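Local atomic coordinates of 4-aminobutyrate transaminase (PDB entry 6WOP), a protein that probably catalyses the pyridoxal-phosphate-dependent transfer of the amino group from 4-aminobutyrate to 2-oxoglutarate, as a class-III aminotransferase. Residues E69-T72 with K73-T77; A98-A101 with G102-A106; H310-I313 with D314-E318. All coordinates share one frame; numbering follows the deposited sequence.

How the interactions relate
Three local contacts illustrate how one chain turns, ends and extends its helices. In chain order, interaction 1 carries helix 61-71 into the loop that follows it, interaction 2 leads from the end of helix 85-97 into strand 104-109, outermost within this chain in one of its two mixed seven-stranded sheets, and interaction 3 spans successive turns of helix 303-318. Interactions 1 and 2 have centres about 29 Å apart; interaction 3 touches neither, its centre about 20 Å from each. Helix 303-318 nevertheless ties the set together, since its side chains pack against both helix 61-71 and helix 85-97. Interactions 1 and 2 also lie partly at the interface with the second subunit.

Interaction 1. Residues E69-T72 with K73-T77; sequences EQLT and KFTHT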
loop_
_atom_site.group_PDB
_atom_site.type_symbol
_atom_site.label_atom_id
_atom_site.label_comp_id
_atom_site.label_asym_id
_atom_site.label_seq_id
_atom_site.Cartn_x
_atom_site.Cartn_y
_atom_site.Cartn_z
ATOM N N GLU A 69 14.646 36.149 -26.062
ATOM C CA GLU A 69 13.609 37.179 -25.995
ATOM C C GLU A 69 12.809 37.052 -24.702
ATOM O O GLU A 69 12.502 38.049 -24.054
ATOM C CB GLU A 69 12.686 37.079 -27.201
ATOM C CG GLU A 69 11.420 37.905 -27.144
ATOM C CD GLU A 69 11.649 39.410 -27.309
ATOM O OE1 GLU A 69 12.806 39.871 -27.532
ATOM O OE2 GLU A 69 10.634 40.136 -27.210
ATOM N N GLN A 70 12.451 35.836 -24.318
ATOM C CA GLN A 70 11.717 35.689 -23.050
ATOM C C GLN A 70 12.546 36.158 -21.846
ATOM O O GLN A 70 11.973 36.627 -20.848
ATOM C CB GLN A 70 11.284 34.228 -22.846
ATOM C CG GLN A 70 10.434 34.090 -21.552
ATOM C CD GLN A 70 9.045 34.748 -21.700
ATOM O OE1 GLN A 70 8.478 34.733 -22.791
ATOM N NE2 GLN A 70 8.514 35.313 -20.630
ATOM N N LEU A 71 13.883 36.063 -21.901
ATOM C CA LEU A 71 14.671 36.542 -20.783
ATOM C C LEU A 71 14.537 38.048 -20.602
ATOM O O LEU A 71 14.883 38.542 -19.528
ATOM C CB LEU A 71 16.158 36.229 -20.970
ATOM C CG LEU A 71 16.579 34.756 -20.871
ATOM C CD1 LEU A 71 18.097 34.632 -21.289
ATOM C CD2 LEU A 71 16.367 34.319 -19.424
ATOM N N THR A 72 14.118 38.785 -21.639
ATOM C CA THR A 72 13.887 40.212 -21.479
ATOM C C THR A 72 12.509 40.489 -20.889
ATOM O O THR A 72 12.181 41.640 -20.617
ATOM C CB THR A 72 13.971 40.985 -22.815
ATOM O OG1 THR A 72 12.806 40.709 -23.581
ATOM C CG2 THR A 72 15.149 40.562 -23.614
ATOM N N LYS A 73 11.694 39.475 -20.696
ATOM C CA LYS A 73 10.337 39.687 -20.215
ATOM C C LYS A 73 10.165 39.176 -18.785
ATOM O O LYS A 73 9.974 39.985 -17.866
ATOM C CB LYS A 73 9.354 39.011 -21.161
ATOM C CG LYS A 73 9.378 39.639 -22.599
ATOM C CD LYS A 73 8.475 38.836 -23.539
ATOM C CE LYS A 73 8.437 39.385 -24.972
ATOM N NZ LYS A 73 7.634 38.442 -25.854
ATOM N N PHE A 74 10.230 37.865 -18.581
ATOM C CA PHE A 74 10.146 37.267 -17.247
ATOM C C PHE A 74 10.518 35.798 -17.377
ATOM O O PHE A 74 10.339 35.201 -18.440
ATOM C CB PHE A 74 8.755 37.429 -16.602
ATOM C CG PHE A 74 7.615 36.872 -17.411
ATOM C CD1 PHE A 74 7.040 37.626 -18.413
ATOM C CD2 PHE A 74 7.149 35.578 -17.193
ATOM C CE1 PHE A 74 6.029 37.133 -19.173
ATOM C CE2 PHE A 74 6.085 35.076 -17.951
ATOM C CZ PHE A 74 5.556 35.843 -18.942
ATOM N N THR A 75 11.064 35.230 -16.298
ATOM C CA THR A 75 11.429 33.835 -16.311
ATOM C C THR A 75 10.545 32.977 -15.435
ATOM O O THR A 75 10.546 31.756 -15.619
ATOM C CB THR A 75 12.874 33.613 -15.838
ATOM O OG1 THR A 75 12.919 33.692 -14.405
ATOM C CG2 THR A 75 13.831 34.685 -16.392
ATOM N N HIS A 76 9.779 33.557 -14.537
ATOM C CA HIS A 76 8.983 32.759 -13.604
ATOM C C HIS A 76 7.974 33.661 -12.911
ATOM O O HIS A 76 8.360 34.669 -12.282
ATOM C CB HIS A 76 9.858 32.094 -12.520
ATOM C CG HIS A 76 9.023 31.447 -11.451
ATOM N ND1 HIS A 76 8.468 30.184 -11.580
ATOM C CD2 HIS A 76 8.644 31.909 -10.234
ATOM C CE1 HIS A 76 7.795 29.898 -10.472
ATOM N NE2 HIS A 76 7.894 30.929 -9.646
ATOM N N THR A 77 6.675 33.323 -13.028
ATOM C CA THR A 77 5.640 33.943 -12.201
ATOM C C THR A 77 4.922 32.975 -11.277
ATOM O O THR A 77 4.242 33.446 -10.352
ATOM C CB THR A 77 4.564 34.607 -13.085
ATOM O OG1 THR A 77 3.889 33.611 -13.874
ATOM C CG2 THR A 77 5.172 35.678 -14.015
HETATM O O HOH W 1 8.860 36.017 -25.260
#
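The ring of F74 carries the side-chain amide of Q70 on one face: NE2 of Q70 stands 3.3 Å above the F74 ring plane, over its centre. The amide is nearly upright on the ring, the planes 82° apart. P303 of helix 303-318 touches both side chains, and Y84 packs on F74. The same nitrogen, Q70 NE2, donates to F74 O at 2.9 Å, with the acceptor almost in the amide plane. Q70 gets there by running its CG anti to the backbone N (chi1 -177°) and then bending at chi2. Its OE1 accepts a hydrogen bond from a water that itself accepts from K73 NZ, so both ends of the amide have a partner. K73, extended beyond CG, slants across E69, whose OE2 lies 3.2 Å from K73 CE and makes only a long salt bridge with K73 NZ, 3.7 Å. L71 CD2 meets T75 CG2 at 4.0 Å; L71 also packs on L71 of the second subunit, whose G274 O binds T75 OG1. T72 OG1 donates to E69 O at 2.7 Å, in the carbonyl plane, and T72 N joins it there. Q70 O takes both K73 N (2.9 Å, from above the carbonyl plane) and F74 N (3.1 Å), whereas L71 O accepts from R59 of the second subunit. This is the C-terminal region of helix 61-71, set at the subunit interface.

Interaction 2. Residues A98-A101 with G102-A106; sequences APIA and GPAKA
I100 and A104 supply the apolar part of this connection: CG2 of I100 lies 3.9 Å from CB of A104. The methyl is the branch set anti to the backbone N, while CG1 lies anti to the carbonyl carbon, beside the backbone N (chi1 -67°). I265 and R283 pack on I100, and V281 on A104, so the pair joins the loop to strands 264-267 and 278-283.

The polar part runs through water. One molecule donates to A101 O at 2.9 Å and to P103 O at 2.6 Å, spanning the bend at G102. A second is 2.8 Å from I100 O and 2.6 Å from G102 O, placed to donate to either, though it has more acceptors in reach than protons.

Backbone shape makes up the rest. P99 centres an inverse gamma turn, closed by a weak bond from I100 N to A98 O, and G102 has a positive phi of 85°, which glycine adopts readily. Beyond it P103 shares a backbone bond with A284, and K105 forms a salt bridge with D288 and bonds to Q13 O of the second subunit.

Between the two halves, then, cohesion comes from water bridges and one small apolar contact.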
loop_
_atom_site.group_PDB
_atom_site.type_symbol
_atom_site.label_atom_id
_atom_site.label_comp_id
_atom_site.label_asym_id
_atom_site.label_seq_id
_atom_site.Cartn_x
_atom_site.Cartn_y
_atom_site.Cartn_z
ATOM N N ALA A 98 -2.322 16.955 -31.494
ATOM C CA ALA A 98 -2.231 15.665 -30.789
ATOM C C ALA A 98 -3.293 14.705 -31.306
ATOM O O ALA A 98 -4.411 15.121 -31.593
ATOM C CB ALA A 98 -2.448 15.857 -29.291
ATOM N N PRO A 99 -2.987 13.420 -31.398
ATOM C CA PRO A 99 -4.003 12.459 -31.885
ATOM C C PRO A 99 -4.969 12.020 -30.777
ATOM O O PRO A 99 -4.861 10.954 -30.190
ATOM C CB PRO A 99 -3.151 11.289 -32.400
ATOM C CG PRO A 99 -1.834 11.408 -31.669
ATOM C CD PRO A 99 -1.604 12.888 -31.422
ATOM N N ILE A 100 -5.974 12.846 -30.536
ATOM C CA ILE A 100 -6.952 12.700 -29.456
ATOM C C ILE A 100 -8.324 12.742 -30.121
ATOM O O ILE A 100 -8.566 13.578 -30.994
ATOM C CB ILE A 100 -6.832 13.835 -28.403
ATOM C CG1 ILE A 100 -5.491 13.747 -27.616
ATOM C CG2 ILE A 100 -8.122 13.881 -27.457
ATOM C CD1 ILE A 100 -5.363 12.397 -26.816
ATOM N N ALA A 101 -9.221 11.880 -29.691
ATOM C CA ALA A 101 -10.564 11.843 -30.260
ATOM C C ALA A 101 -11.420 12.932 -29.616
ATOM O O ALA A 101 -11.648 12.909 -28.399
ATOM C CB ALA A 101 -11.189 10.459 -30.053
ATOM N N GLY A 102 -11.925 13.867 -30.441
ATOM C CA GLY A 102 -12.785 14.925 -29.955
ATOM C C GLY A 102 -11.926 16.060 -29.429
ATOM O O GLY A 102 -10.714 16.009 -29.583
ATOM N N PRO A 103 -12.510 17.068 -28.783
ATOM C CA PRO A 103 -11.715 18.220 -28.333
ATOM C C PRO A 103 -10.683 17.801 -27.294
ATOM O O PRO A 103 -10.976 17.012 -26.394
ATOM C CB PRO A 103 -12.755 19.151 -27.707
ATOM C CG PRO A 103 -14.058 18.557 -28.022
ATOM C CD PRO A 103 -13.890 17.136 -28.291
ATOM N N ALA A 104 -9.487 18.355 -27.412
ATOM C CA ALA A 104 -8.429 18.022 -26.463
ATOM C C ALA A 104 -8.197 19.184 -25.503
ATOM O O ALA A 104 -8.562 20.334 -25.777
ATOM C CB ALA A 104 -7.148 17.656 -27.207
ATOM N N LYS A 105 -7.606 18.879 -24.347
ATOM C CA LYS A 105 -7.059 19.934 -23.501
ATOM C C LYS A 105 -5.646 19.535 -23.088
ATOM O O LYS A 105 -5.307 18.358 -23.126
ATOM C CB LYS A 105 -7.934 20.146 -22.266
ATOM C CG LYS A 105 -9.246 20.854 -22.618
ATOM C CD LYS A 105 -10.057 21.080 -21.399
ATOM C CE LYS A 105 -11.199 22.049 -21.685
ATOM N NZ LYS A 105 -11.682 22.698 -20.444
ATOM N N ALA A 106 -4.831 20.506 -22.670
ATOM C CA ALA A 106 -3.460 20.196 -22.304
ATOM C C ALA A 106 -3.064 21.015 -21.087
ATOM O O ALA A 106 -3.547 22.130 -20.870
ATOM C CB ALA A 106 -2.443 20.510 -23.447
HETATM O O HOH W 2 -8.863 16.364 -31.363
HETATM O O HOH W 3 -12.373 14.784 -26.371
#

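Interaction 3. Residues H310-I313 with D314-E318; sequences HAVI and DAIEE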
loop_
_atom_site.group_PDB
_atom_site.type_symbol
_atom_site.label_atom_id
_atom_site.label_comp_id
_atom_site.label_asym_id
_atom_site.label_seq_id
_atom_site.Cartn_x
_atom_site.Cartn_y
_atom_site.Cartn_z
ATOM N N HIS A 310 7.620 26.510 -28.134
ATOM C CA HIS A 310 6.995 27.093 -29.326
ATOM C C HIS A 310 7.968 27.056 -30.497
ATOM O O HIS A 310 7.557 26.861 -31.645
ATOM C CB HIS A 310 6.565 28.555 -29.087
ATOM C CG HIS A 310 5.243 28.688 -28.408
ATOM N ND1 HIS A 310 4.041 28.463 -29.050
ATOM C CD2 HIS A 310 4.938 29.038 -27.135
ATOM C CE1 HIS A 310 3.043 28.661 -28.197
ATOM N NE2 HIS A 310 3.561 29.023 -27.030
ATOM N N ALA A 311 9.256 27.325 -30.223
ATOM C CA ALA A 311 10.206 27.370 -31.320
ATOM C C ALA A 311 10.562 25.963 -31.771
ATOM O O ALA A 311 10.905 25.759 -32.947
ATOM C CB ALA A 311 11.470 28.137 -30.933
ATOM N N VAL A 312 10.468 24.983 -30.872
ATOM C CA VAL A 312 10.682 23.588 -31.296
ATOM C C VAL A 312 9.621 23.171 -32.318
ATOM O O VAL A 312 9.911 22.568 -33.368
ATOM C CB VAL A 312 10.638 22.649 -30.072
ATOM C CG1 VAL A 312 10.439 21.174 -30.551
ATOM C CG2 VAL A 312 11.892 22.806 -29.212
ATOM N N ILE A 313 8.353 23.446 -32.008
ATOM C CA ILE A 313 7.312 23.106 -32.955
ATOM C C ILE A 313 7.532 23.850 -34.253
ATOM O O ILE A 313 7.343 23.289 -35.342
ATOM C CB ILE A 313 5.941 23.422 -32.348
ATOM C CG1 ILE A 313 5.756 22.540 -31.110
ATOM C CG2 ILE A 313 4.783 23.316 -33.414
ATOM C CD1 ILE A 313 4.502 22.876 -30.370
ATOM N N ASP A 314 7.850 25.143 -34.165
ATOM C CA ASP A 314 8.137 25.908 -35.387
ATOM C C ASP A 314 9.207 25.214 -36.205
ATOM O O ASP A 314 9.109 25.089 -37.433
ATOM C CB ASP A 314 8.665 27.296 -34.990
ATOM C CG ASP A 314 7.588 28.239 -34.527
ATOM O OD1 ASP A 314 6.407 27.879 -34.639
ATOM O OD2 ASP A 314 7.941 29.387 -34.081
ATOM N N ALA A 315 10.278 24.792 -35.533
ATOM C CA ALA A 315 11.423 24.267 -36.278
ATOM C C ALA A 315 11.063 22.925 -36.892
ATOM O O ALA A 315 11.397 22.655 -38.054
ATOM C CB ALA A 315 12.647 24.108 -35.359
ATOM N N ILE A 316 10.372 22.065 -36.132
ATOM C CA ILE A 316 9.993 20.757 -36.667
ATOM C C ILE A 316 9.213 20.920 -37.961
ATOM O O ILE A 316 9.435 20.203 -38.949
ATOM C CB ILE A 316 9.189 19.971 -35.611
ATOM C CG1 ILE A 316 10.138 19.483 -34.484
ATOM C CG2 ILE A 316 8.384 18.810 -36.251
ATOM C CD1 ILE A 316 9.316 18.963 -33.234
ATOM N N GLU A 317 8.288 21.882 -37.993
ATOM C CA GLU A 317 7.430 22.008 -39.171
ATOM C C GLU A 317 8.086 22.833 -40.268
ATOM O O GLU A 317 7.936 22.521 -41.459
ATOM C CB GLU A 317 6.099 22.604 -38.754
ATOM C CG GLU A 317 5.438 21.643 -37.693
ATOM C CD GLU A 317 4.027 22.042 -37.274
ATOM O OE1 GLU A 317 3.656 23.221 -37.504
ATOM O OE2 GLU A 317 3.274 21.182 -36.722
ATOM N N GLU A 318 8.857 23.848 -39.878
ATOM C CA GLU A 318 9.532 24.682 -40.868
ATOM C C GLU A 318 10.697 23.948 -41.510
ATOM O O GLU A 318 10.985 24.152 -42.690
ATOM C CB GLU A 318 10.018 25.992 -40.224
ATOM C CG GLU A 318 10.933 26.830 -41.114
ATOM C CD GLU A 318 10.256 27.362 -42.352
ATOM O OE1 GLU A 318 10.971 27.694 -43.328
ATOM O OE2 GLU A 318 9.010 27.454 -42.361
#
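E317 lies alongside I313, one turn earlier in the alpha-helix 303-318, and its side chain can be followed outward. CB lies 3.7 Å from I313 O and CG comes closer, 3.4 Å from the same I313 O. CD then passes beside the CG2 methyl of I313, 4.1 Å from E317 CD, the two chains running side by side in one direction. CG of E317 is anti to its own carbonyl carbon (chi1 -60°) and the chain is extended beyond it, which carries the carboxylate to R97 of helix 85-97, where OE2 forms a salt bridge.

The buried side of the helix repeats this pattern without charge. V312 CG1 meets I316 CD1 at 3.7 Å, again side by side, and I316 CG1 rests 3.3 Å from V312 O. V63 of helix 61-71 and T56 pack on V312, whereas A247 and L252 pack on I316.

Four i to i+4 backbone bonds join the two segments. The one from I316 N to V312 O is 2.8 Å long and close to straight, at 169°; D314, A315 and E317 donate likewise to H310, A311 and I313, A315 less straight at 148°.

The H310 carbonyl is shared between two donors, for besides D314 N, at 3.1 Å from H310 O, it accepts from NH1 of R93, while NH2 of that arginine forms a salt bridge with D314 OD1.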